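Local coordinates for protein kinase (Perkinsela sp. CCAP 1560/4, PDB 6TLX) that is an unconventional kinetochore protein of the KKT2 kind, whose zinc-finger central domain serves centromere localisation, at the zinc ion site. Numbering follows the deposited sequence.

The zinc ion site. Residues 54, 56-59, 98, 101. With ZN (zinc ion), chain B.
Four cysteine sulfurs surround this zinc in a nearly tetrahedral cage, a zinc-finger site assembled from two CxxC pairs: Cys54 and Cys57 from the loop after strand 52-53, Cys98 and Cys101 from the turn into helix 99-127. The Cys54 side chain shows how the two halves meet. Its CB is a one-carbon spacer that brings SG to the metal, with SG anti to the backbone N (chi1 174°) and beside the carbonyl carbon. At the tip, Cys54 SG lies 2.5 Å from ZN. The same sulfur also takes three backbone N-H groups. Arg56 N donates to Cys54 SG over 3.2 Å. Cys57 N lies 3.3 Å from Cys54 SG, its bond nearly straight. From the other half of the site, Cys98 N donates to Cys54 SG over 3.5 Å, so Cys54 joins both CxxC segments through hydrogen bonds as well as through the metal. These three donors would be expected to spread the negative charge of a thiolate. An alanine here would remove a zinc-binding sulfur and the acceptor of the N-H groups of Arg56, Cys57 and Cys98, and would probably weaken metal binding and loosen the join between the two segments.

Cys57 and Cys98 both hold SG in the crowded position between the backbone N and the carbonyl carbon. Cys101, already in the helix, turns SG beside its backbone N instead, and Cys101 SG meets ZN at 2.2 Å. Each pair has a further hydrogen bond to sulfur: Lys59 N donates to Cys57 SG over 3.4 Å, and Cys101 N donates to Cys98 SG. The angle at zinc between Cys101 SG and Cys54 SG closes to 97°. Arg56, outside the metal shell, runs out extended and turns only at its end, putting the edge of the guanidinium, in plane, towards Cys101 SG; its charge may help balance the sulfur-rich centre. The zinc thus probably plays a structural role, tying the loop to the start of the long helix within the KKT2a central domain.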
ATOM      1  N   CYS A  54       4.849   8.430  -7.933  1.00 96.43           N
ATOM      2  CA  CYS A  54       4.524   7.009  -7.800  1.00 95.71           C
ATOM      3  C   CYS A  54       5.116   6.268  -9.009  1.00 96.17           C
ATOM      4  O   CYS A  54       4.944   6.720 -10.138  1.00 96.43           O
ATOM      5  CB  CYS A  54       3.017   6.779  -7.665  1.00 94.24           C
ATOM      6  SG  CYS A  54       2.536   5.029  -7.659  1.00 94.23           S
ATOM      7  N   ARG A  56       4.029   3.867 -10.182  1.00 96.47           N
ATOM      8  CA  ARG A  56       3.011   3.100 -10.921  1.00 96.46           C
ATOM      9  C   ARG A  56       1.982   4.028 -11.526  1.00 96.20           C
ATOM     10  O   ARG A  56       1.757   3.917 -12.679  1.00 96.22           O
ATOM     11  CB  ARG A  56       2.359   2.065 -10.022  1.00 98.04           C
ATOM     12  CG  ARG A  56       1.135   1.437 -10.656  1.00101.56           C
ATOM     13  CD  ARG A  56       0.892  -0.008 -10.314  1.00104.37           C
ATOM     14  NE  ARG A  56      -0.499  -0.294 -10.567  1.00106.83           N
ATOM     15  CZ  ARG A  56      -1.463   0.345  -9.958  1.00108.41           C
ATOM     16  NH1 ARG A  56      -2.715   0.053 -10.220  1.00107.36           N
ATOM     17  NH2 ARG A  56      -1.168   1.294  -9.092  1.00108.43           N
ATOM     18  N   CYS A  57       1.400   4.914 -10.755  1.00 95.98           N
ATOM     19  CA  CYS A  57       0.395   5.782 -11.376  1.00 96.93           C
ATOM     20  C   CYS A  57       1.035   7.119 -11.684  1.00 99.23           C
ATOM     21  O   CYS A  57       0.334   8.017 -11.968  1.00 99.67           O
ATOM     22  CB  CYS A  57      -0.752   5.992 -10.421  1.00 96.53           C
ATOM     23  SG  CYS A  57      -0.251   7.032  -9.057  1.00 97.54           S
ATOM     24  N   HIS A  58       2.340   7.222 -11.560  1.00100.59           N
ATOM     25  CA  HIS A  58       3.085   8.440 -11.915  1.00102.24           C
ATOM     26  C   HIS A  58       2.641   9.691 -11.144  1.00103.39           C
ATOM     27  O   HIS A  58       3.269  10.727 -11.331  1.00104.19           O
ATOM     28  CB  HIS A  58       3.112   8.709 -13.430  1.00103.12           C
ATOM     29  CG  HIS A  58       3.575   7.532 -14.203  1.00106.26           C
ATOM     30  ND1 HIS A  58       4.698   6.823 -13.819  1.00108.83           N
ATOM     31  CD2 HIS A  58       3.029   6.934 -15.284  1.00107.98           C
ATOM     32  CE1 HIS A  58       4.818   5.826 -14.688  1.00109.48           C
ATOM     33  NE2 HIS A  58       3.833   5.844 -15.584  1.00109.49           N
ATOM     34  N   LYS A  59       1.635   9.609 -10.251  1.00103.32           N
ATOM     35  CA  LYS A  59       1.199  10.786  -9.487  1.00104.20           C
ATOM     36  C   LYS A  59       2.320  11.483  -8.746  1.00105.43           C
ATOM     37  O   LYS A  59       3.108  10.833  -8.057  1.00105.29           O
ATOM     38  CB  LYS A  59       0.062  10.469  -8.492  1.00105.32           C
ATOM     39  N   CYS A  98       2.287   5.532  -4.173  1.00 90.23           N
ATOM     40  CA  CYS A  98       1.380   6.454  -3.499  1.00 91.15           C
ATOM     41  C   CYS A  98       0.340   5.639  -2.692  1.00 92.44           C
ATOM     42  O   CYS A  98       0.137   4.443  -2.942  1.00 92.38           O
ATOM     43  CB  CYS A  98       0.685   7.354  -4.520  1.00 91.20           C
ATOM     44  SG  CYS A  98      -0.453   6.478  -5.630  1.00 90.69           S
ATOM     45  N   CYS A 101      -2.328   3.679  -4.887  1.00 99.18           N
ATOM     46  CA  CYS A 101      -1.871   2.434  -5.512  1.00 99.61           C
ATOM     47  C   CYS A 101      -1.788   1.313  -4.476  1.00 99.71           C
ATOM     48  O   CYS A 101      -2.120   0.169  -4.766  1.00 99.37           O
ATOM     49  CB  CYS A 101      -0.533   2.642  -6.220  1.00100.61           C
ATOM     50  SG  CYS A 101      -0.643   3.525  -7.802  1.00103.37           S
TER
HETATM   51 ZN    ZN B 701       0.126   5.588  -7.517  1.00101.00          ZN